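Local coordinates for glycoside Hydrolase Family 43_12 (Metagenome, PDB 7JVH), which probably hydrolyses glycosidic bonds in plant cell-wall polysaccharides such as arabinoxylan, at residues A[205-210]-A[214-219]; A[174-179]-A[184-189]; A[436-441]-A[524-529]; A[469-474]-A[541-546]. All coordinates share one frame; numbering follows the deposited sequence.

Contact 1 of 4, residues A[205-210]-A[214-219]; sequences KIWEYD and DQIIPG
Ile216 lies over one face of the Trp207 indole, and this pairing sets the apolar half of the contact. CG1 of Ile216 stands 4.2 Å from the centroid of the six-membered ring, 24° off its normal, a CH-pi contact, while Ile216 CG2 packs on Trp207 CB at 3.6 Å. With its CG1 wedged between backbone N and carbonyl carbon (chi1 53°), Ile216 can present both branches to the indole. Ile217 O lies in plane at the indole edge, and Trp207 NE1 bonds to His188 NE2.

The polar half belongs to Tyr209, whose OH donates at 2.9 Å to Asp214 OD1, which accepts on its anti lone pair, the one away from the other carboxylate oxygen; ring and carboxylate planes stand 57° apart. Asp214 OD2 forms a salt bridge with Lys153, so the carboxylate is gripped at both oxygens. Ile217 folds its CD1 back over the backbone between Tyr209 and Asp210.

The backbones bond from Ile217 N to Glu208 O (3.0 Å) and from Asp210 N to Gln215 O (2.9 Å). Asp214 N and Gln215 N reach Asp210 O weakly. Both residues thus face Asp210, the G1 beta bulge of a tight antiparallel hairpin in a four-stranded blade of the family 43 beta-propeller.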
# COMPACT_ATOMS: atom_id res chain seq x y z
N LYS A 205 23.89 1.32 6.21
CA LYS A 205 24.90 0.31 6.32
C LYS A 205 24.92 -0.47 5.02
O LYS A 205 23.88 -0.75 4.46
CB LYS A 205 24.55 -0.64 7.47
CG LYS A 205 25.65 -1.64 7.80
CD LYS A 205 25.41 -2.35 9.12
CE LYS A 205 25.60 -1.39 10.30
NZ LYS A 205 25.25 -2.02 11.58
N ILE A 206 26.13 -0.82 4.56
CA ILE A 206 26.31 -1.62 3.36
C ILE A 206 27.03 -2.93 3.69
O ILE A 206 27.84 -2.98 4.61
CB ILE A 206 27.05 -0.83 2.26
CG1 ILE A 206 27.00 -1.58 0.93
CG2 ILE A 206 28.50 -0.55 2.65
CD1 ILE A 206 27.46 -0.71 -0.24
N TRP A 207 26.69 -3.99 2.94
CA TRP A 207 27.27 -5.32 3.07
C TRP A 207 27.58 -5.82 1.68
O TRP A 207 26.82 -5.56 0.75
CB TRP A 207 26.26 -6.31 3.65
CG TRP A 207 25.79 -6.05 5.03
CD1 TRP A 207 24.82 -5.18 5.41
CD2 TRP A 207 26.23 -6.72 6.22
NE1 TRP A 207 24.63 -5.25 6.77
CE2 TRP A 207 25.49 -6.18 7.29
CE3 TRP A 207 27.18 -7.71 6.49
CZ2 TRP A 207 25.67 -6.59 8.62
CZ3 TRP A 207 27.36 -8.12 7.81
CH2 TRP A 207 26.62 -7.55 8.86
N GLU A 208 28.66 -6.59 1.54
CA GLU A 208 28.89 -7.42 0.37
C GLU A 208 27.89 -8.57 0.45
O GLU A 208 27.57 -9.04 1.55
CB GLU A 208 30.33 -7.94 0.32
CG GLU A 208 30.75 -8.49 -1.04
CD GLU A 208 32.25 -8.80 -1.12
OE1 GLU A 208 33.03 -8.19 -0.35
OE2 GLU A 208 32.66 -9.65 -1.95
N TYR A 209 27.40 -9.02 -0.71
CA TYR A 209 26.34 -10.02 -0.79
C TYR A 209 26.86 -11.22 -1.58
O TYR A 209 27.54 -11.06 -2.59
CB TYR A 209 25.10 -9.42 -1.46
CG TYR A 209 23.84 -10.27 -1.49
CD1 TYR A 209 22.93 -10.27 -0.42
CD2 TYR A 209 23.51 -11.03 -2.61
CE1 TYR A 209 21.77 -11.04 -0.46
CE2 TYR A 209 22.35 -11.79 -2.66
CZ TYR A 209 21.48 -11.79 -1.59
OH TYR A 209 20.32 -12.56 -1.64
N ASP A 210 26.54 -12.42 -1.09
CA ASP A 210 26.93 -13.66 -1.70
C ASP A 210 25.77 -14.17 -2.55
O ASP A 210 24.73 -14.55 -2.01
CB ASP A 210 27.31 -14.68 -0.62
CG ASP A 210 27.87 -15.97 -1.21
OD1 ASP A 210 27.30 -16.48 -2.21
OD2 ASP A 210 28.88 -16.48 -0.69
N ASP A 214 22.85 -16.35 -1.18
CA ASP A 214 21.82 -15.35 -0.91
C ASP A 214 21.84 -14.96 0.57
O ASP A 214 20.87 -15.14 1.30
CB ASP A 214 20.44 -15.86 -1.34
CG ASP A 214 20.26 -15.86 -2.85
OD1 ASP A 214 20.34 -14.78 -3.46
OD2 ASP A 214 20.05 -16.94 -3.42
N GLN A 215 22.99 -14.43 0.98
CA GLN A 215 23.26 -14.02 2.35
C GLN A 215 24.42 -13.02 2.34
O GLN A 215 25.30 -13.12 1.48
CB GLN A 215 23.62 -15.25 3.21
CG GLN A 215 23.81 -14.95 4.69
CD GLN A 215 22.54 -14.43 5.34
OE1 GLN A 215 22.36 -13.21 5.48
NE2 GLN A 215 21.65 -15.35 5.74
N ILE A 216 24.39 -12.06 3.27
CA ILE A 216 25.48 -11.12 3.44
C ILE A 216 26.75 -11.86 3.88
O ILE A 216 26.65 -12.93 4.49
CB ILE A 216 25.13 -9.97 4.44
CG1 ILE A 216 24.62 -10.49 5.80
CG2 ILE A 216 24.04 -9.08 3.84
CD1 ILE A 216 25.68 -11.07 6.71
N ILE A 217 27.92 -11.32 3.53
CA ILE A 217 29.20 -11.87 3.96
C ILE A 217 29.58 -11.22 5.29
O ILE A 217 29.76 -10.00 5.36
CB ILE A 217 30.33 -11.66 2.92
CG1 ILE A 217 30.06 -12.49 1.66
CG2 ILE A 217 31.68 -12.10 3.49
CD1 ILE A 217 29.19 -11.80 0.64
N PRO A 218 29.68 -12.00 6.39
CA PRO A 218 30.12 -11.46 7.68
C PRO A 218 31.48 -10.76 7.63
O PRO A 218 32.37 -11.23 6.95
CB PRO A 218 30.18 -12.71 8.57
CG PRO A 218 29.22 -13.67 7.94
CD PRO A 218 29.33 -13.43 6.47
N GLY A 219 31.59 -9.62 8.32
CA GLY A 219 32.79 -8.80 8.33
C GLY A 219 32.91 -7.75 7.23
O GLY A 219 33.85 -6.98 7.23

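Contact 2 of 4, residues A[174-179]-A[184-189]; sequences PSLFFD and AYLVHN
Tyr185 and Phe177 face each other as a hydrogen-bonded antiparallel pair, their side chains running alongside each other from the same face of the sheet. Tyr185 loses more surface to the contact than any other residue here. Its CD2 meets the edge of the Phe177 ring, 4.0 Å from Phe177 CD2. The tyrosine has CG anti to its carbonyl carbon (chi1 -57°), which brings CE2 to 4.0 Å from Asp179 OD2, with carboxylate and ring planes 66° apart. A glycine in place of Tyr185 would probably leave the Phe177 edge and the Asp179 methylene without their aromatic neighbour and open a gap beside the strand.

Ser175, next in buried surface, pairs with Val187: its CB lies 4.0 Å from Val187 CG1. On the other face of the sheet Leu176 CD2 touches Leu186 CD1 at 3.8 Å.

Val187 N donates to Ser175 O at 2.8 Å and 175°, almost straight, and the return bond from Ser175 N is weak. Tyr185 N donates to Phe177 O at 2.8 Å, and Phe177 N reaches Tyr185 O from above the carbonyl plane. Four backbone bonds, one of them weak, thus tie the strands. Leu176, Leu186, Phe178 and Ala184 make an apolar face, whereas the Phe177 and Tyr185 face mixes apolar contacts with polar groups satisfied from outside the hairpin, Ser175 by His242 and Asp179 by Tyr250 and Lys245.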
# COMPACT_ATOMS: atom_id res chain seq x y z
N PRO A 174 15.94 -2.86 3.20
CA PRO A 174 17.01 -3.51 2.43
C PRO A 174 16.91 -3.20 0.94
O PRO A 174 15.83 -2.95 0.42
CB PRO A 174 16.72 -5.00 2.66
CG PRO A 174 15.26 -5.06 3.00
CD PRO A 174 14.99 -3.81 3.78
N SER A 175 18.06 -3.23 0.25
CA SER A 175 18.13 -2.96 -1.18
C SER A 175 19.46 -3.46 -1.72
O SER A 175 20.51 -3.12 -1.19
CB SER A 175 17.94 -1.46 -1.43
OG SER A 175 17.91 -1.13 -2.79
N LEU A 176 19.40 -4.28 -2.77
CA LEU A 176 20.57 -4.87 -3.39
C LEU A 176 21.06 -4.02 -4.56
O LEU A 176 20.28 -3.27 -5.16
CB LEU A 176 20.25 -6.27 -3.90
CG LEU A 176 19.72 -7.26 -2.88
CD1 LEU A 176 18.98 -8.40 -3.58
CD2 LEU A 176 20.85 -7.79 -2.02
N PHE A 177 22.36 -4.14 -4.86
CA PHE A 177 22.99 -3.51 -6.01
C PHE A 177 24.04 -4.46 -6.57
O PHE A 177 24.83 -5.03 -5.81
CB PHE A 177 23.64 -2.18 -5.62
CG PHE A 177 24.64 -1.68 -6.63
CD1 PHE A 177 24.22 -1.01 -7.76
CD2 PHE A 177 26.00 -1.91 -6.44
CE1 PHE A 177 25.15 -0.57 -8.69
CE2 PHE A 177 26.93 -1.47 -7.37
CZ PHE A 177 26.51 -0.79 -8.49
N PHE A 178 24.04 -4.63 -7.90
CA PHE A 178 24.92 -5.55 -8.59
C PHE A 178 25.94 -4.81 -9.45
O PHE A 178 25.60 -4.30 -10.50
CB PHE A 178 24.09 -6.52 -9.43
CG PHE A 178 23.00 -7.20 -8.66
CD1 PHE A 178 23.30 -8.19 -7.75
CD2 PHE A 178 21.66 -6.83 -8.84
CE1 PHE A 178 22.29 -8.82 -7.02
CE2 PHE A 178 20.65 -7.45 -8.12
CZ PHE A 178 20.96 -8.45 -7.21
N ASP A 179 27.19 -4.78 -8.98
CA ASP A 179 28.29 -4.05 -9.63
C ASP A 179 28.76 -4.75 -10.92
O ASP A 179 28.18 -5.75 -11.32
CB ASP A 179 29.46 -3.88 -8.66
CG ASP A 179 30.22 -2.59 -8.86
OD1 ASP A 179 30.25 -2.08 -10.01
OD2 ASP A 179 30.76 -2.08 -7.86
N ALA A 184 28.28 -8.27 -5.58
CA ALA A 184 26.96 -7.79 -5.20
C ALA A 184 27.00 -7.19 -3.81
O ALA A 184 27.79 -7.61 -2.97
CB ALA A 184 25.97 -8.94 -5.25
N TYR A 185 26.14 -6.20 -3.58
CA TYR A 185 26.09 -5.49 -2.31
C TYR A 185 24.65 -5.35 -1.83
O TYR A 185 23.70 -5.55 -2.58
CB TYR A 185 26.78 -4.14 -2.44
CG TYR A 185 28.20 -4.28 -2.91
CD1 TYR A 185 29.22 -4.57 -2.01
CD2 TYR A 185 28.53 -4.15 -4.27
CE1 TYR A 185 30.53 -4.72 -2.44
CE2 TYR A 185 29.84 -4.29 -4.70
CZ TYR A 185 30.83 -4.58 -3.78
OH TYR A 185 32.13 -4.72 -4.22
N LEU A 186 24.52 -5.01 -0.55
CA LEU A 186 23.23 -4.85 0.07
C LEU A 186 23.34 -3.68 1.02
O LEU A 186 24.24 -3.64 1.86
CB LEU A 186 22.86 -6.11 0.83
CG LEU A 186 21.48 -6.13 1.48
CD1 LEU A 186 21.05 -7.57 1.72
CD2 LEU A 186 21.42 -5.31 2.78
N VAL A 187 22.43 -2.72 0.87
CA VAL A 187 22.40 -1.55 1.73
C VAL A 187 21.08 -1.55 2.49
O VAL A 187 20.05 -2.03 1.99
CB VAL A 187 22.59 -0.25 0.92
CG1 VAL A 187 21.35 0.06 0.07
CG2 VAL A 187 23.00 0.88 1.84
N HIS A 188 21.12 -1.04 3.72
CA HIS A 188 19.92 -0.97 4.54
C HIS A 188 20.07 0.08 5.61
O HIS A 188 21.17 0.59 5.85
CB HIS A 188 19.59 -2.35 5.13
CG HIS A 188 20.51 -2.77 6.24
ND1 HIS A 188 20.17 -2.65 7.57
CD2 HIS A 188 21.74 -3.33 6.22
CE1 HIS A 188 21.16 -3.11 8.32
NE2 HIS A 188 22.12 -3.53 7.53
N ASN A 189 18.92 0.44 6.21
CA ASN A 189 18.86 1.31 7.39
C ASN A 189 19.16 0.44 8.61
O ASN A 189 18.85 -0.75 8.62
CB ASN A 189 17.48 2.01 7.44
CG ASN A 189 17.02 2.36 8.85
OD1 ASN A 189 16.70 1.47 9.64
ND2 ASN A 189 16.91 3.65 9.15

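Contact 3 of 4, residues A[436-441]-A[524-529]; sequences HRQQHI and LNYQFS
A buried side-chain hydrogen bond in the C-terminal concanavalin A-like beta-sandwich joins the loop after strand 433-437, of one sheet, to strand 525-531 of the other. Gln438 and Tyr526 reach toward each other, and the tyrosine OH donates to Gln438 OE1 over 2.6 Å. The hydroxyl lies in the carbonyl plane on a lone pair, with a C=O...O angle of 112°, and OE1 in turn sits at the ring edge, in the plane of the tyrosine. Amide and ring planes are nearly perpendicular, at 85°.

Extended from a CG anti to the backbone N (chi1 177°), the glutamine chain spans the gap to the ring. Gln438 NE2 donates to His440 O at 3.0 Å, the carbonyl lying in the amide plane; this bond helps hold the amide in its rotation and is consistent with OE1 accepting from the tyrosine. A leucine at Gln438 would probably leave the Tyr526 hydroxyl without this acceptor and the His440 carbonyl without its amide donor.

Asn331 also bonds to the Tyr526 hydroxyl. The Tyr526 side chain touches Val519 and Thr521 of strand 515-522 and Cys463 of strand 458-464, while the backbone of Gln438 pairs with Ala559, just before strand 560-566.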
# COMPACT_ATOMS: atom_id res chain seq x y z
N HIS A 436 -11.11 -3.63 -0.57
CA HIS A 436 -10.65 -2.79 -1.65
C HIS A 436 -10.13 -1.54 -0.96
O HIS A 436 -10.80 -1.00 -0.08
CB HIS A 436 -11.83 -2.45 -2.56
CG HIS A 436 -11.45 -1.70 -3.80
ND1 HIS A 436 -11.06 -0.37 -3.77
CD2 HIS A 436 -11.39 -2.08 -5.10
CE1 HIS A 436 -10.79 0.02 -5.00
NE2 HIS A 436 -10.98 -0.99 -5.82
N ARG A 437 -8.94 -1.09 -1.37
CA ARG A 437 -8.34 0.11 -0.82
C ARG A 437 -9.21 1.32 -1.09
O ARG A 437 -9.81 1.43 -2.16
CB ARG A 437 -6.95 0.33 -1.43
CG ARG A 437 -5.92 -0.71 -1.03
CD ARG A 437 -4.74 -0.63 -1.97
NE ARG A 437 -3.62 -1.52 -1.69
CZ ARG A 437 -3.60 -2.82 -1.95
NH1 ARG A 437 -4.66 -3.46 -2.45
NH2 ARG A 437 -2.52 -3.53 -1.71
N GLN A 438 -9.29 2.23 -0.11
CA GLN A 438 -9.90 3.54 -0.30
C GLN A 438 -8.91 4.35 -1.14
O GLN A 438 -7.84 4.76 -0.66
CB GLN A 438 -10.19 4.22 1.02
CG GLN A 438 -10.77 5.61 0.87
CD GLN A 438 -11.46 6.14 2.13
OE1 GLN A 438 -11.61 5.43 3.11
NE2 GLN A 438 -11.89 7.40 2.09
N GLN A 439 -9.28 4.57 -2.42
CA GLN A 439 -8.40 5.24 -3.38
C GLN A 439 -8.66 6.74 -3.49
O GLN A 439 -7.92 7.44 -4.17
CB GLN A 439 -8.51 4.57 -4.74
CG GLN A 439 -7.86 3.19 -4.76
CD GLN A 439 -7.87 2.57 -6.13
OE1 GLN A 439 -8.91 2.17 -6.62
NE2 GLN A 439 -6.71 2.46 -6.74
N HIS A 440 -9.69 7.22 -2.79
CA HIS A 440 -10.15 8.60 -2.88
C HIS A 440 -10.60 9.09 -1.51
O HIS A 440 -11.04 8.29 -0.66
CB HIS A 440 -11.36 8.70 -3.83
CG HIS A 440 -11.08 8.19 -5.20
ND1 HIS A 440 -11.10 6.85 -5.50
CD2 HIS A 440 -10.78 8.84 -6.35
CE1 HIS A 440 -10.82 6.69 -6.78
NE2 HIS A 440 -10.63 7.88 -7.32
N ILE A 441 -10.55 10.42 -1.34
CA ILE A 441 -11.07 11.06 -0.13
C ILE A 441 -12.59 11.02 -0.18
O ILE A 441 -13.25 10.74 0.83
CB ILE A 441 -10.59 12.52 -0.02
CG1 ILE A 441 -9.07 12.61 -0.09
CG2 ILE A 441 -11.05 13.11 1.31
CD1 ILE A 441 -8.55 14.03 -0.17
N LEU A 524 -15.42 14.21 4.96
CA LEU A 524 -15.58 14.60 6.35
C LEU A 524 -16.31 13.55 7.20
O LEU A 524 -15.97 13.36 8.36
CB LEU A 524 -16.32 15.93 6.48
CG LEU A 524 -15.55 17.21 6.09
CD1 LEU A 524 -16.45 18.44 6.10
CD2 LEU A 524 -14.30 17.50 6.92
N ASN A 525 -17.33 12.92 6.62
CA ASN A 525 -18.13 11.86 7.28
C ASN A 525 -18.51 10.73 6.35
O ASN A 525 -18.47 10.89 5.14
CB ASN A 525 -19.40 12.43 7.92
CG ASN A 525 -19.10 13.42 9.02
OD1 ASN A 525 -18.78 13.03 10.17
ND2 ASN A 525 -19.20 14.69 8.70
N TYR A 526 -18.82 9.57 6.92
CA TYR A 526 -19.30 8.40 6.20
C TYR A 526 -20.77 8.26 6.55
O TYR A 526 -21.15 8.41 7.72
CB TYR A 526 -18.55 7.14 6.66
CG TYR A 526 -17.13 7.00 6.18
CD1 TYR A 526 -16.09 7.66 6.81
CD2 TYR A 526 -16.83 6.17 5.11
CE1 TYR A 526 -14.77 7.51 6.38
CE2 TYR A 526 -15.52 6.02 4.66
CZ TYR A 526 -14.49 6.69 5.31
OH TYR A 526 -13.19 6.56 4.90
N GLN A 527 -21.60 8.00 5.54
CA GLN A 527 -23.04 7.83 5.70
C GLN A 527 -23.41 6.49 5.07
O GLN A 527 -23.18 6.28 3.88
CB GLN A 527 -23.83 8.95 5.04
CG GLN A 527 -25.34 8.71 4.97
CD GLN A 527 -26.00 8.66 6.35
OE1 GLN A 527 -26.00 9.67 7.04
NE2 GLN A 527 -26.57 7.50 6.76
N PHE A 528 -23.97 5.60 5.88
CA PHE A 528 -24.39 4.29 5.46
C PHE A 528 -25.87 4.32 5.03
O PHE A 528 -26.63 5.22 5.39
CB PHE A 528 -24.16 3.28 6.60
CG PHE A 528 -22.72 2.83 6.72
CD1 PHE A 528 -21.79 3.60 7.41
CD2 PHE A 528 -22.31 1.65 6.15
CE1 PHE A 528 -20.47 3.17 7.53
CE2 PHE A 528 -20.97 1.22 6.26
CZ PHE A 528 -20.07 1.99 6.96
N SER A 529 -26.25 3.33 4.22
CA SER A 529 -27.60 3.18 3.72
C SER A 529 -27.82 1.76 3.28
O SER A 529 -26.85 1.01 3.07
CB SER A 529 -27.86 4.12 2.53
OG SER A 529 -27.14 3.72 1.36

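Contact 4 of 4, residues A[469-474]-A[541-546]; sequences CNYVLT and GPLDAA
A tyrosine hydroxyl donates to a backbone carbonyl across the sandwich here: Tyr471 OH bonds to Asp544 O over a distance of 2.6 Å, a side-chain-to-main-chain bond between strands that share no sheet. The two backbones stay well apart, with 8.4 Å between the CA atoms of Tyr471 and Leu543, so one aromatic side chain carries almost the whole contact.

The carbonyl oxygen lies at the edge of the ring, in its plane, and the hydroxyl is tilted 19° from the carbonyl plane. Leu543 meets the same ring over a face. Its CB stands 3.9 Å from the ring centroid, 23° off the normal, a CH-pi contact displaced toward the hydroxyl end, where CB comes to 3.6 Å from Tyr471 CZ. Farther back, Leu543 CD1 lies 3.9 Å from Tyr471 CD1, and the two side chains overlap as they run antiparallel. Tyr471 has CG anti to its carbonyl carbon (chi1 -62°), which sends the ring across the interior toward Leu543. One ring is thus held both by its polar end and by a face.

Asp544 probably helps to shape the acceptor side. Its OD1 takes a bond of 2.8 Å from Ala546 N, an Asx turn that bends the chain just where strand 536-544 ends and the Asp544 carbonyl turns to the tyrosine.

Around this pair, Phe528 of strand 525-531 and Val547 of the following loop also touch the Tyr471 side chain. The Tyr471 backbone pairs with Cys463 of strand 458-464, while strand 482-489 flanks 469-477 on its other side.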
# COMPACT_ATOMS: atom_id res chain seq x y z
N CYS A 469 -10.70 0.37 14.65
CA CYS A 469 -11.03 1.61 13.96
C CYS A 469 -11.74 1.21 12.68
O CYS A 469 -11.14 1.13 11.60
CB CYS A 469 -9.75 2.40 13.67
SG CYS A 469 -9.17 3.35 15.11
N ASN A 470 -13.05 0.93 12.82
CA ASN A 470 -13.87 0.48 11.71
C ASN A 470 -15.35 0.78 11.87
O ASN A 470 -15.82 1.00 12.99
CB ASN A 470 -13.65 -1.02 11.46
CG ASN A 470 -13.98 -1.87 12.68
OD1 ASN A 470 -15.15 -2.07 13.02
ND2 ASN A 470 -12.94 -2.41 13.32
N TYR A 471 -16.05 0.82 10.73
CA TYR A 471 -17.50 0.94 10.66
C TYR A 471 -18.04 -0.27 9.91
O TYR A 471 -17.51 -0.64 8.87
CB TYR A 471 -17.90 2.21 9.91
CG TYR A 471 -17.45 3.49 10.56
CD1 TYR A 471 -17.67 3.72 11.91
CD2 TYR A 471 -16.86 4.51 9.82
CE1 TYR A 471 -17.27 4.90 12.52
CE2 TYR A 471 -16.47 5.69 10.42
CZ TYR A 471 -16.68 5.87 11.78
OH TYR A 471 -16.32 7.05 12.39
N VAL A 472 -19.08 -0.89 10.47
CA VAL A 472 -19.65 -2.12 9.93
C VAL A 472 -21.18 -2.04 9.93
O VAL A 472 -21.78 -1.66 10.93
CB VAL A 472 -19.22 -3.34 10.76
CG1 VAL A 472 -19.65 -4.62 10.07
CG2 VAL A 472 -17.73 -3.34 10.98
N LEU A 473 -21.77 -2.39 8.78
CA LEU A 473 -23.22 -2.51 8.60
C LEU A 473 -23.50 -3.93 8.15
O LEU A 473 -23.02 -4.36 7.11
CB LEU A 473 -23.71 -1.53 7.54
CG LEU A 473 -25.20 -1.56 7.17
CD1 LEU A 473 -26.07 -0.99 8.29
CD2 LEU A 473 -25.46 -0.78 5.89
N THR A 474 -24.27 -4.67 8.95
CA THR A 474 -24.54 -6.08 8.72
C THR A 474 -26.04 -6.38 8.83
O THR A 474 -26.74 -5.81 9.68
CB THR A 474 -23.79 -6.97 9.75
OG1 THR A 474 -24.13 -6.55 11.07
CG2 THR A 474 -22.29 -6.86 9.60
N GLY A 541 -26.45 8.25 11.21
CA GLY A 541 -26.16 9.59 10.75
C GLY A 541 -24.75 9.65 10.16
O GLY A 541 -24.15 8.62 9.85
N PRO A 542 -24.18 10.87 9.97
CA PRO A 542 -22.78 11.00 9.56
C PRO A 542 -21.80 10.49 10.64
O PRO A 542 -21.87 10.90 11.79
CB PRO A 542 -22.63 12.52 9.35
CG PRO A 542 -23.75 13.14 10.16
CD PRO A 542 -24.87 12.16 10.16
N LEU A 543 -20.90 9.59 10.23
CA LEU A 543 -19.86 9.04 11.09
C LEU A 543 -18.49 9.63 10.76
O LEU A 543 -18.01 9.47 9.64
CB LEU A 543 -19.80 7.52 10.89
CG LEU A 543 -21.03 6.75 11.37
CD1 LEU A 543 -21.02 5.36 10.75
CD2 LEU A 543 -21.03 6.72 12.88
N ASP A 544 -17.88 10.29 11.75
CA ASP A 544 -16.61 11.02 11.59
C ASP A 544 -15.61 10.22 10.79
O ASP A 544 -15.29 9.08 11.13
CB ASP A 544 -16.02 11.39 12.95
CG ASP A 544 -14.91 12.43 12.87
OD1 ASP A 544 -14.25 12.60 11.80
OD2 ASP A 544 -14.67 13.06 13.92
N ALA A 545 -15.11 10.82 9.71
CA ALA A 545 -14.15 10.20 8.80
C ALA A 545 -12.76 10.10 9.43
O ALA A 545 -11.95 9.26 9.03
CB ALA A 545 -14.08 10.99 7.49
N ALA A 546 -12.48 10.98 10.39
CA ALA A 546 -11.17 11.05 11.06
C ALA A 546 -10.81 9.71 11.74
O ALA A 546 -9.64 9.34 11.75
CB ALA A 546 -11.15 12.18 12.08

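Contacts 1 and 2 belong to one four-stranded antiparallel sheet of the family 43 domain, contact 2 coming first along the chain. Their centres lie about 9 Å apart, and neighbouring strands 184-190 and 203-210 join them into one continuous meander. Contacts 3 and 4 lie in the C-terminal concanavalin A-like domain, also with centres about 9 Å apart; their segments alternate in sequence, and strands 525-531 and 536-544 pair in one sheet. Both reach across to the six-stranded sheet of strands 433-437 and 469-477. The two pairs sit on opposite sides of the chain's centre, contacts 1 and 4 being about 48 Å apart between centres. Contacts 1 and 2 thus join strands close in sequence, contacts 3 and 4 residues far apart in it.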